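Local atomic coordinates of coat protein (Sulfolobus turreted icosahedral virus, PDB entry 2BBD), a protein that builds the main part of the virion's protein shell as major coat protein, with a double jelly-roll fold that points to common ancestry with eukaryotic and bacterial virus capsids. Residues I246-A251 and R276-G281; G83-Y88 and L308-V313; L297-Q300 and N304-S307; F56-V61 and A264-A269. All coordinates share one frame; numbering follows the deposited sequence.

Contact 1 (I246-A251 and R276-G281); sequences IKVSWA and RKYFNG
Ile246 and Tyr278 bring the two backbones closest, with their CA atoms 6.8 Å apart. Residues 246-249 are the end of strand 243-249, and the chain turns into helix 250-261 right after. Residues 276-281 begin in a short 3-10 segment and run on as a loop, where strand 270-284 is interrupted. No hydrogen bond joins the segments, so side chains carry the contact.

Ile246 lies across one face of the Tyr278 ring. Ile246 CD1 sits 3.8 Å from the centroid of the Tyr278 ring and 26° off the normal, a CH-pi contact shifted toward the rim. On the same side, Ile246 CG1 is 3.5 Å from Tyr278 CG, and Ile246 CG2 is 3.5 Å from Tyr278 CE2. The isoleucine thus spreads CG1, CG2 and CD1 over the ring. This follows from its shape: CG2 is anti to the backbone N and CD1 is anti to CA (chi2 180°). Further along the strand, Val248 CG2 approaches the ring obliquely and is 4.0 Å from Tyr278 OH.

The tyrosine hydroxyl has its polar partner outside the segments, in Glu256 of helix 250-261. Leu253 of that helix also touches Tyr278. At the start of the helix Ser249 is the N-cap, with OG bonded to the N of Ala252.

Strands 243-249 and 270-284 are edge strands of two different sheets. By topology they correspond to F and G of the second jelly roll. The contact closes one side of that beta sandwich, next to the helix that connects the two strands.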
loop_
_atom_site.group_PDB
_atom_site.type_symbol
_atom_site.label_atom_id
_atom_site.label_comp_id
_atom_site.label_asym_id
_atom_site.label_seq_id
_atom_site.Cartn_x
_atom_site.Cartn_y
_atom_site.Cartn_z
ATOM N N ILE A 246 18.888 11.317 4.411
ATOM C CA ILE A 246 18.802 10.854 3.039
ATOM C C ILE A 246 18.720 12.068 2.123
ATOM O O ILE A 246 17.917 12.977 2.343
ATOM C CB ILE A 246 17.556 9.978 2.790
ATOM C CG1 ILE A 246 17.459 8.872 3.840
ATOM C CG2 ILE A 246 17.646 9.357 1.398
ATOM C CD1 ILE A 246 16.251 7.964 3.670
ATOM N N LYS A 247 19.575 12.077 1.110
ATOM C CA LYS A 247 19.632 13.150 0.123
ATOM C C LYS A 247 20.078 12.439 -1.146
ATOM O O LYS A 247 21.260 12.119 -1.311
ATOM C CB LYS A 247 20.664 14.199 0.530
ATOM C CG LYS A 247 20.710 15.401 -0.389
ATOM C CD LYS A 247 19.486 16.278 -0.214
ATOM C CE LYS A 247 19.556 17.475 -1.144
ATOM N NZ LYS A 247 20.834 18.221 -0.974
ATOM N N VAL A 248 19.129 12.177 -2.036
ATOM C CA VAL A 248 19.432 11.440 -3.253
ATOM C C VAL A 248 18.640 11.960 -4.434
ATOM O O VAL A 248 17.620 12.623 -4.262
ATOM C CB VAL A 248 19.101 9.926 -3.047
ATOM C CG1 VAL A 248 19.261 9.152 -4.342
ATOM C CG2 VAL A 248 19.997 9.343 -1.971
ATOM N N SER A 249 19.119 11.664 -5.638
ATOM C CA SER A 249 18.420 12.078 -6.844
ATOM C C SER A 249 17.362 11.009 -7.083
ATOM O O SER A 249 17.501 9.876 -6.631
ATOM C CB SER A 249 19.375 12.121 -8.037
ATOM O OG SER A 249 19.887 10.824 -8.298
ATOM N N TRP A 250 16.308 11.363 -7.799
ATOM C CA TRP A 250 15.251 10.410 -8.070
ATOM C C TRP A 250 15.810 9.239 -8.881
ATOM O O TRP A 250 15.477 8.080 -8.624
ATOM C CB TRP A 250 14.125 11.108 -8.828
ATOM C CG TRP A 250 12.808 10.407 -8.737
ATOM C CD1 TRP A 250 12.139 9.789 -9.747
ATOM C CD2 TRP A 250 11.971 10.309 -7.581
ATOM N NE1 TRP A 250 10.926 9.314 -9.299
ATOM C CE2 TRP A 250 10.798 9.622 -7.971
ATOM C CE3 TRP A 250 12.095 10.740 -6.254
ATOM C CZ2 TRP A 250 9.756 9.359 -7.083
ATOM C CZ3 TRP A 250 11.058 10.478 -5.366
ATOM C CH2 TRP A 250 9.902 9.793 -5.787
ATOM N N ALA A 251 16.675 9.541 -9.848
ATOM C CA ALA A 251 17.271 8.502 -10.681
ATOM C C ALA A 251 18.083 7.522 -9.847
ATOM O O ALA A 251 18.060 6.314 -10.086
ATOM C CB ALA A 251 18.151 9.127 -11.759
ATOM N N ARG A 276 15.782 1.020 6.195
ATOM C CA ARG A 276 16.906 0.264 6.742
ATOM C C ARG A 276 18.179 0.472 5.929
ATOM O O ARG A 276 19.278 0.190 6.404
ATOM C CB ARG A 276 16.593 -1.231 6.803
ATOM C CG ARG A 276 16.413 -1.871 5.449
ATOM C CD ARG A 276 16.400 -3.390 5.551
ATOM N NE ARG A 276 16.072 -4.013 4.270
ATOM C CZ ARG A 276 16.689 -3.748 3.118
ATOM N NH1 ARG A 276 17.682 -2.865 3.066
ATOM N NH2 ARG A 276 16.307 -4.367 2.008
ATOM N N LYS A 277 18.030 0.957 4.702
ATOM C CA LYS A 277 19.180 1.208 3.843
ATOM C C LYS A 277 19.858 2.525 4.211
ATOM O O LYS A 277 20.923 2.849 3.688
ATOM C CB LYS A 277 18.754 1.264 2.370
ATOM C CG LYS A 277 18.354 -0.065 1.757
ATOM C CD LYS A 277 17.988 0.135 0.298
ATOM C CE LYS A 277 17.491 -1.141 -0.361
ATOM N NZ LYS A 277 18.539 -2.193 -0.469
ATOM N N TYR A 278 19.234 3.286 5.102
ATOM C CA TYR A 278 19.785 4.570 5.516
ATOM C C TYR A 278 19.867 4.700 7.032
ATOM O O TYR A 278 20.425 5.660 7.556
ATOM C CB TYR A 278 18.950 5.715 4.940
ATOM C CG TYR A 278 18.892 5.718 3.435
ATOM C CD1 TYR A 278 17.982 4.914 2.746
ATOM C CD2 TYR A 278 19.762 6.514 2.691
ATOM C CE1 TYR A 278 17.944 4.907 1.351
ATOM C CE2 TYR A 278 19.734 6.510 1.302
ATOM C CZ TYR A 278 18.827 5.707 0.639
ATOM O OH TYR A 278 18.820 5.694 -0.732
ATOM N N PHE A 279 19.291 3.734 7.731
ATOM C CA PHE A 279 19.321 3.704 9.187
ATOM C C PHE A 279 19.735 2.286 9.535
ATOM O O PHE A 279 19.725 1.414 8.669
ATOM C CB PHE A 279 17.937 3.977 9.783
ATOM C CG PHE A 279 17.479 5.400 9.652
ATOM C CD1 PHE A 279 16.870 5.847 8.486
ATOM C CD2 PHE A 279 17.645 6.294 10.709
ATOM C CE1 PHE A 279 16.428 7.159 8.372
ATOM C CE2 PHE A 279 17.209 7.615 10.610
ATOM C CZ PHE A 279 16.598 8.048 9.439
ATOM N N ASN A 280 20.112 2.040 10.783
ATOM C CA ASN A 280 20.484 0.686 11.163
ATOM C C ASN A 280 19.176 0.013 11.557
ATOM O O ASN A 280 18.735 0.102 12.703
ATOM C CB ASN A 280 21.472 0.699 12.327
ATOM C CG ASN A 280 21.968 -0.691 12.674
ATOM O OD1 ASN A 280 21.318 -1.426 13.421
ATOM N ND2 ASN A 280 23.118 -1.069 12.116
ATOM N N GLY A 281 18.554 -0.648 10.584
ATOM C CA GLY A 281 17.274 -1.292 10.821
ATOM C C GLY A 281 16.189 -0.330 10.370
ATOM O O GLY A 281 16.491 0.668 9.717
#

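Contact 2 (G83-Y88 and L308-V313); sequences GILMYY and LYVSYV
The packing of Leu85 on Leu308 and Val310 joins a helix of the first jelly roll to strand 303-313 of the second, in a sheet that runs on into the first. Helix 79-89 lies between strands 72-78 and 108-123, the position of the F-to-G connection. Strand 303-313 corresponds to the last strand of the second jelly roll.

The CA atoms of Leu85 and Leu308 are 8.5 Å apart, and side chains fill the distance. CD2 of Leu85 makes the closest approach. Leu85 CD2 is 3.7 Å from Val310 CG2 and 4.3 Å from Leu308 CD2. Leu85 reaches out because CG is anti to the backbone N (chi1 -176°). Leu308 and Val310 are two residues apart on the strand, and both send CB toward the helix. This methyl therefore meets two neighbours on one strand face. All three groups are apolar, and no hydrogen bond crosses.

Leu308 also packs on Val185 and Glu187 of strand 182-193. Val310 also touches Arg213 of strand 210-219, and a bound methylpentanediol, probably from crystallisation, lies about 4 Å from its side chain. The arrangement is helix-on-sheet packing at the junction of the two barrels of a double jelly-roll capsid protein.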
loop_
_atom_site.group_PDB
_atom_site.type_symbol
_atom_site.label_atom_id
_atom_site.label_comp_id
_atom_site.label_asym_id
_atom_site.label_seq_id
_atom_site.Cartn_x
_atom_site.Cartn_y
_atom_site.Cartn_z
ATOM N N GLY A 83 -1.304 -0.898 -5.417
ATOM C CA GLY A 83 -1.007 -1.562 -6.680
ATOM C C GLY A 83 0.433 -1.311 -7.105
ATOM O O GLY A 83 1.130 -2.212 -7.572
ATOM N N ILE A 84 0.888 -0.076 -6.943
ATOM C CA ILE A 84 2.261 0.245 -7.296
ATOM C C ILE A 84 3.190 -0.500 -6.326
ATOM O O ILE A 84 4.251 -0.984 -6.721
ATOM C CB ILE A 84 2.492 1.780 -7.262
ATOM C CG1 ILE A 84 1.701 2.431 -8.401
ATOM C CG2 ILE A 84 3.980 2.108 -7.416
ATOM C CD1 ILE A 84 1.581 3.940 -8.304
ATOM N N LEU A 85 2.778 -0.624 -5.066
ATOM C CA LEU A 85 3.593 -1.349 -4.099
ATOM C C LEU A 85 3.680 -2.813 -4.545
ATOM O O LEU A 85 4.731 -3.444 -4.435
ATOM C CB LEU A 85 2.985 -1.265 -2.691
ATOM C CG LEU A 85 3.816 -1.920 -1.575
ATOM C CD1 LEU A 85 5.143 -1.184 -1.428
ATOM C CD2 LEU A 85 3.049 -1.888 -0.254
HETATM N N MSE A 86 2.578 -3.352 -5.063
HETATM C CA MSE A 86 2.577 -4.736 -5.529
HETATM C C MSE A 86 3.550 -4.897 -6.702
HETATM O O MSE A 86 4.291 -5.873 -6.793
HETATM C CB MSE A 86 1.171 -5.155 -5.976
HETATM C CG MSE A 86 0.138 -5.188 -4.868
HETATM SE SE MSE A 86 0.671 -6.367 -3.415
HETATM C CE MSE A 86 1.035 -5.011 -2.077
ATOM N N TYR A 87 3.524 -3.932 -7.609
ATOM C CA TYR A 87 4.395 -3.951 -8.775
ATOM C C TYR A 87 5.849 -4.128 -8.340
ATOM O O TYR A 87 6.554 -4.996 -8.839
ATOM C CB TYR A 87 4.234 -2.639 -9.551
ATOM C CG TYR A 87 5.263 -2.410 -10.633
ATOM C CD1 TYR A 87 5.070 -2.888 -11.931
ATOM C CD2 TYR A 87 6.426 -1.685 -10.362
ATOM C CE1 TYR A 87 6.013 -2.639 -12.937
ATOM C CE2 TYR A 87 7.374 -1.440 -11.352
ATOM C CZ TYR A 87 7.164 -1.909 -12.630
ATOM O OH TYR A 87 8.097 -1.631 -13.591
ATOM N N TYR A 88 6.291 -3.298 -7.405
ATOM C CA TYR A 88 7.667 -3.363 -6.927
ATOM C C TYR A 88 8.016 -4.637 -6.151
ATOM O O TYR A 88 9.053 -5.260 -6.399
ATOM C CB TYR A 88 7.972 -2.137 -6.057
ATOM C CG TYR A 88 8.250 -0.881 -6.856
ATOM C CD1 TYR A 88 9.442 -0.736 -7.556
ATOM C CD2 TYR A 88 7.322 0.158 -6.913
ATOM C CE1 TYR A 88 9.713 0.414 -8.299
ATOM C CE2 TYR A 88 7.580 1.319 -7.656
ATOM C CZ TYR A 88 8.783 1.438 -8.348
ATOM O OH TYR A 88 9.069 2.572 -9.081
ATOM N N LEU A 308 2.770 6.425 0.511
ATOM C CA LEU A 308 2.201 5.218 1.100
ATOM C C LEU A 308 3.246 4.644 2.050
ATOM O O LEU A 308 4.299 4.142 1.625
ATOM C CB LEU A 308 1.843 4.205 0.008
ATOM C CG LEU A 308 1.040 2.968 0.439
ATOM C CD1 LEU A 308 0.442 2.300 -0.791
ATOM C CD2 LEU A 308 1.924 1.999 1.189
ATOM N N TYR A 309 2.946 4.729 3.340
ATOM C CA TYR A 309 3.846 4.243 4.383
ATOM C C TYR A 309 3.656 2.797 4.809
ATOM O O TYR A 309 2.606 2.417 5.337
ATOM C CB TYR A 309 3.710 5.120 5.617
ATOM C CG TYR A 309 4.195 6.524 5.409
ATOM C CD1 TYR A 309 5.555 6.799 5.309
ATOM C CD2 TYR A 309 3.297 7.582 5.343
ATOM C CE1 TYR A 309 6.005 8.098 5.159
ATOM C CE2 TYR A 309 3.734 8.880 5.191
ATOM C CZ TYR A 309 5.087 9.134 5.103
ATOM O OH TYR A 309 5.521 10.426 4.975
ATOM N N VAL A 310 4.671 1.983 4.577
ATOM C CA VAL A 310 4.589 0.608 5.009
ATOM C C VAL A 310 5.247 0.592 6.385
ATOM O O VAL A 310 6.466 0.483 6.498
ATOM C CB VAL A 310 5.326 -0.339 4.053
ATOM C CG1 VAL A 310 5.257 -1.748 4.587
ATOM C CG2 VAL A 310 4.687 -0.275 2.660
ATOM N N SER A 311 4.423 0.733 7.421
ATOM C CA SER A 311 4.888 0.757 8.803
ATOM C C SER A 311 4.176 -0.294 9.666
ATOM O O SER A 311 3.229 -0.944 9.223
ATOM C CB SER A 311 4.636 2.142 9.411
ATOM O OG SER A 311 5.282 3.171 8.677
ATOM N N TYR A 312 4.652 -0.454 10.899
ATOM C CA TYR A 312 4.053 -1.384 11.851
ATOM C C TYR A 312 4.190 -0.840 13.271
ATOM O O TYR A 312 4.986 0.065 13.532
ATOM C CB TYR A 312 4.684 -2.775 11.757
ATOM C CG TYR A 312 6.183 -2.818 11.938
ATOM C CD1 TYR A 312 7.040 -2.604 10.857
ATOM C CD2 TYR A 312 6.746 -3.090 13.187
ATOM C CE1 TYR A 312 8.413 -2.663 11.010
ATOM C CE2 TYR A 312 8.131 -3.154 13.352
ATOM C CZ TYR A 312 8.955 -2.935 12.257
ATOM O OH TYR A 312 10.323 -2.970 12.403
ATOM N N VAL A 313 3.398 -1.394 14.180
ATOM C CA VAL A 313 3.402 -0.964 15.566
ATOM C C VAL A 313 3.378 -2.182 16.468
ATOM O O VAL A 313 2.754 -3.195 16.138
ATOM C CB VAL A 313 2.151 -0.109 15.890
ATOM C CG1 VAL A 313 2.093 0.193 17.385
ATOM C CG2 VAL A 313 2.175 1.176 15.094
#

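Contact 3 (L297-Q300 and N304-S307); sequences LALQ and NVYS
Leu297, Leu299 and Val305 make the whole contact, and each is buried. The interaction across the segments is apolar throughout.

Leu297 and Val305 reach toward each other tip to tip. Leu297 CD1 is 3.7 Å from Val305 CG1 and 4.0 Å from Val305 CG2, so one leucine methyl meets both branches of the valine. The leucine is extended beyond CG (chi2 176°), which carries CD1 across the gap. Leu299 comes to the same valine from two residues further along its strand. Leu299 CD1 lies 4.2 Å from Val305 CG2.

Backbone hydrogen bonds do not link the segments. The CA atoms of Leu297 and Val305 are 9.2 Å apart, the spacing of facing sheets. Strand 293-299 bonds within its own sheet: Leu297 pairs with Ile200, and Ala298 with Thr231 and Glu232. The strands are successive, joined by a short turn, and correspond to the last two strands of the second jelly roll.

Val216 touches both Leu297 and Val305, and Val193 and Tyr295 also pack on Val305. With methyl groups meeting across the sandwich and no polar bond between them, this interface is probably held by burial of hydrocarbon.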
loop_
_atom_site.group_PDB
_atom_site.type_symbol
_atom_site.label_atom_id
_atom_site.label_comp_id
_atom_site.label_asym_id
_atom_site.label_seq_id
_atom_site.Cartn_x
_atom_site.Cartn_y
_atom_site.Cartn_z
ATOM N N LEU A 297 10.881 17.009 -1.449
ATOM C CA LEU A 297 11.045 16.699 -2.857
ATOM C C LEU A 297 11.366 17.922 -3.708
ATOM O O LEU A 297 11.007 19.049 -3.371
ATOM C CB LEU A 297 9.782 16.035 -3.412
ATOM C CG LEU A 297 9.341 14.670 -2.872
ATOM C CD1 LEU A 297 8.003 14.300 -3.521
ATOM C CD2 LEU A 297 10.402 13.602 -3.163
ATOM N N ALA A 298 12.072 17.676 -4.805
ATOM C CA ALA A 298 12.399 18.713 -5.768
ATOM C C ALA A 298 11.583 18.289 -6.972
ATOM O O ALA A 298 11.778 17.188 -7.493
ATOM C CB ALA A 298 13.888 18.700 -6.104
ATOM N N LEU A 299 10.668 19.148 -7.411
ATOM C CA LEU A 299 9.810 18.819 -8.545
ATOM C C LEU A 299 9.911 19.785 -9.722
ATOM O O LEU A 299 9.983 20.992 -9.532
ATOM C CB LEU A 299 8.347 18.761 -8.088
ATOM C CG LEU A 299 7.995 17.840 -6.921
ATOM C CD1 LEU A 299 6.523 18.011 -6.570
ATOM C CD2 LEU A 299 8.297 16.402 -7.285
ATOM N N GLN A 300 9.882 19.233 -10.937
ATOM C CA GLN A 300 9.947 20.012 -12.179
ATOM C C GLN A 300 8.655 20.791 -12.424
ATOM O O GLN A 300 8.637 21.755 -13.187
ATOM C CB GLN A 300 10.166 19.083 -13.368
ATOM C CG GLN A 300 11.456 18.285 -13.353
ATOM C CD GLN A 300 12.640 19.115 -13.797
ATOM O OE1 GLN A 300 13.381 19.662 -12.974
ATOM N NE2 GLN A 300 12.814 19.230 -15.109
ATOM N N ASN A 304 0.799 16.972 -7.186
ATOM C CA ASN A 304 0.230 16.455 -5.964
ATOM C C ASN A 304 1.080 15.230 -5.641
ATOM O O ASN A 304 1.414 14.443 -6.529
ATOM C CB ASN A 304 -1.242 16.111 -6.172
ATOM C CG ASN A 304 -2.104 17.356 -6.321
ATOM O OD1 ASN A 304 -1.833 18.385 -5.699
ATOM N ND2 ASN A 304 -3.146 17.267 -7.135
ATOM N N VAL A 305 1.461 15.104 -4.376
ATOM C CA VAL A 305 2.306 14.012 -3.928
ATOM C C VAL A 305 1.574 12.994 -3.056
ATOM O O VAL A 305 0.772 13.353 -2.196
ATOM C CB VAL A 305 3.511 14.562 -3.127
ATOM C CG1 VAL A 305 4.470 13.426 -2.764
ATOM C CG2 VAL A 305 4.217 15.665 -3.942
ATOM N N TYR A 306 1.887 11.725 -3.272
ATOM C CA TYR A 306 1.277 10.650 -2.509
ATOM C C TYR A 306 2.320 9.780 -1.851
ATOM O O TYR A 306 3.232 9.280 -2.505
ATOM C CB TYR A 306 0.390 9.820 -3.422
ATOM C CG TYR A 306 -0.745 10.644 -3.951
ATOM C CD1 TYR A 306 -1.878 10.879 -3.172
ATOM C CD2 TYR A 306 -0.655 11.257 -5.196
ATOM C CE1 TYR A 306 -2.887 11.704 -3.624
ATOM C CE2 TYR A 306 -1.651 12.086 -5.654
ATOM C CZ TYR A 306 -2.768 12.310 -4.869
ATOM O OH TYR A 306 -3.752 13.155 -5.325
ATOM N N SER A 307 2.177 9.613 -0.542
ATOM C CA SER A 307 3.105 8.811 0.229
ATOM C C SER A 307 2.403 7.635 0.915
ATOM O O SER A 307 1.541 7.822 1.783
ATOM C CB SER A 307 3.786 9.686 1.277
ATOM O OG SER A 307 4.641 8.923 2.095
#

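Contact 4 (F56-V61 and A264-A269); sequences FPYNLV and APYSGA
Tyr58 presents the edge of its ring to the hydroxyl of Tyr266. Tyr266 OH lies in the plane of that ring, 4.0 Å from Tyr58 CD2. The two side chains run past each other in opposite directions. Tyr58 CE2 then comes 4.2 Å from Tyr266 CE1, obliquely to the second ring. The contact is van der Waals in kind, and no direct hydrogen bond crosses. Tyr266 spans the gap between the loops because its CG is anti to the backbone N (chi1 178°). The CA atoms of Phe56 and Tyr266 remain 11.9 Å apart.

A water sits near the phenol end of Tyr266. It donates to Phe56 O at 2.7 Å. Its distance to Tyr266 OH is 2.4 Å, too short for an ordinary hydrogen bond, so this half of the bridge is doubtful.

Each loop has its own internal order. The peptide bond before Pro57 is cis, and Pro57 CB sits over the centre of the Phe56 ring. Leu60 N bonds back to Pro57 O at 3.0 Å, around the 3-10 segment 58-60. In the other loop, Ser267 OG accepts from Ala269 N at 3.1 Å, which makes an ST turn.

Asn94 binds the hydroxyl of Tyr58, and Trp116 meets its ring. Tyr87 of helix 79-89 stacks edge-to-face with Tyr266. The segments correspond to the D-to-E loop of the first jelly roll and the F-to-G loop of the second. Their meeting is loop packing between the two barrels of a double jelly roll.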
loop_
_atom_site.group_PDB
_atom_site.type_symbol
_atom_site.label_atom_id
_atom_site.label_comp_id
_atom_site.label_asym_id
_atom_site.label_seq_id
_atom_site.Cartn_x
_atom_site.Cartn_y
_atom_site.Cartn_z
ATOM N N PHE A 56 -4.014 2.998 -14.248
ATOM C CA PHE A 56 -4.985 1.975 -14.620
ATOM C C PHE A 56 -4.128 0.725 -14.825
ATOM O O PHE A 56 -2.990 0.816 -15.294
ATOM C CB PHE A 56 -5.706 2.348 -15.925
ATOM C CG PHE A 56 -6.447 1.194 -16.568
ATOM C CD1 PHE A 56 -5.776 0.290 -17.391
ATOM C CD2 PHE A 56 -7.801 0.983 -16.317
ATOM C CE1 PHE A 56 -6.440 -0.808 -17.953
ATOM C CE2 PHE A 56 -8.471 -0.112 -16.873
ATOM C CZ PHE A 56 -7.788 -1.011 -17.692
ATOM N N PRO A 57 -4.652 -0.466 -14.498
ATOM C CA PRO A 57 -5.973 -0.800 -13.955
ATOM C C PRO A 57 -6.122 -0.746 -12.421
ATOM O O PRO A 57 -7.217 -0.974 -11.895
ATOM C CB PRO A 57 -6.208 -2.201 -14.513
ATOM C CG PRO A 57 -4.840 -2.812 -14.403
ATOM C CD PRO A 57 -3.902 -1.687 -14.850
ATOM N N TYR A 58 -5.042 -0.437 -11.705
ATOM C CA TYR A 58 -5.109 -0.381 -10.246
ATOM C C TYR A 58 -6.110 0.632 -9.715
ATOM O O TYR A 58 -6.678 0.419 -8.640
ATOM C CB TYR A 58 -3.737 -0.081 -9.637
ATOM C CG TYR A 58 -2.738 -1.194 -9.829
ATOM C CD1 TYR A 58 -3.007 -2.485 -9.374
ATOM C CD2 TYR A 58 -1.516 -0.956 -10.453
ATOM C CE1 TYR A 58 -2.080 -3.507 -9.535
ATOM C CE2 TYR A 58 -0.583 -1.972 -10.619
ATOM C CZ TYR A 58 -0.870 -3.240 -10.158
ATOM O OH TYR A 58 0.054 -4.238 -10.310
ATOM N N ASN A 59 -6.322 1.731 -10.446
ATOM C CA ASN A 59 -7.270 2.734 -9.981
ATOM C C ASN A 59 -8.741 2.348 -10.203
ATOM O O ASN A 59 -9.641 3.187 -10.083
ATOM C CB ASN A 59 -6.973 4.109 -10.594
ATOM C CG ASN A 59 -7.140 4.144 -12.096
ATOM O OD1 ASN A 59 -7.468 3.144 -12.733
ATOM N ND2 ASN A 59 -6.911 5.311 -12.674
ATOM N N LEU A 60 -8.983 1.084 -10.543
ATOM C CA LEU A 60 -10.361 0.609 -10.687
ATOM C C LEU A 60 -10.903 0.436 -9.263
ATOM O O LEU A 60 -12.097 0.187 -9.053
ATOM C CB LEU A 60 -10.422 -0.711 -11.456
ATOM C CG LEU A 60 -10.206 -0.594 -12.972
ATOM C CD1 LEU A 60 -10.348 -1.972 -13.605
ATOM C CD2 LEU A 60 -11.229 0.371 -13.573
ATOM N N VAL A 61 -9.996 0.541 -8.289
ATOM C CA VAL A 61 -10.364 0.506 -6.880
ATOM C C VAL A 61 -9.882 1.851 -6.381
ATOM O O VAL A 61 -8.708 2.197 -6.557
ATOM C CB VAL A 61 -9.647 -0.612 -6.062
ATOM C CG1 VAL A 61 -9.705 -0.271 -4.574
ATOM C CG2 VAL A 61 -10.347 -1.965 -6.265
ATOM N N ALA A 264 12.348 -2.474 -13.271
ATOM C CA ALA A 264 12.451 -1.073 -13.641
ATOM C C ALA A 264 11.348 -0.306 -12.907
ATOM O O ALA A 264 10.404 -0.911 -12.394
ATOM C CB ALA A 264 12.290 -0.921 -15.151
ATOM N N PRO A 265 11.451 1.034 -12.853
ATOM C CA PRO A 265 10.464 1.890 -12.177
ATOM C C PRO A 265 9.055 1.759 -12.751
ATOM O O PRO A 265 8.884 1.588 -13.956
ATOM C CB PRO A 265 11.014 3.305 -12.395
ATOM C CG PRO A 265 12.483 3.088 -12.622
ATOM C CD PRO A 265 12.506 1.850 -13.478
ATOM N N TYR A 266 8.051 1.853 -11.884
ATOM C CA TYR A 266 6.658 1.783 -12.316
ATOM C C TYR A 266 6.430 2.924 -13.315
ATOM O O TYR A 266 5.694 2.785 -14.293
ATOM C CB TYR A 266 5.733 1.931 -11.108
ATOM C CG TYR A 266 4.282 1.915 -11.472
ATOM C CD1 TYR A 266 3.633 0.720 -11.796
ATOM C CD2 TYR A 266 3.554 3.103 -11.523
ATOM C CE1 TYR A 266 2.289 0.717 -12.159
ATOM C CE2 TYR A 266 2.216 3.106 -11.885
ATOM C CZ TYR A 266 1.590 1.912 -12.199
ATOM O OH TYR A 266 0.261 1.936 -12.543
ATOM N N SER A 267 7.060 4.063 -13.046
ATOM C CA SER A 267 7.014 5.215 -13.937
ATOM C C SER A 267 8.145 6.131 -13.503
ATOM O O SER A 267 8.840 5.845 -12.526
ATOM C CB SER A 267 5.680 5.965 -13.862
ATOM O OG SER A 267 5.576 6.721 -12.669
ATOM N N GLY A 268 8.339 7.226 -14.222
ATOM C CA GLY A 268 9.394 8.141 -13.844
ATOM C C GLY A 268 9.032 8.940 -12.607
ATOM O O GLY A 268 9.854 9.696 -12.107
ATOM N N ALA A 269 7.817 8.777 -12.089
ATOM C CA ALA A 269 7.414 9.558 -10.918
ATOM C C ALA A 269 7.148 8.760 -9.655
ATOM O O ALA A 269 6.505 9.261 -8.728
ATOM C CB ALA A 269 6.187 10.410 -11.261
HETATM O O HOH W 1 -0.829 0.177 -13.838
#

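From the N terminus, contact 4 opens first at 56-61, in the first jelly roll. Contact 2 opens next at 83-88, on the helix after strand 72-78. Contact 1 opens at 246-251, in the second jelly roll. Residues 264-269 then close contact 4, so contact 4 crosses both contact 2 and contact 1. Contact 1 closes at 276-281. Contact 3 follows as a short loop, 297-300 to 304-307. Strand 303-313 runs straight on to 308-313, which closes contact 2 around contacts 1 and 3. Contacts 2 and 4 tie the two barrels together, whereas contacts 1 and 3 join the two sheets of the second. Trp250 touches Leu297 and Gly268, linking contact 1 to contacts 3 and 4.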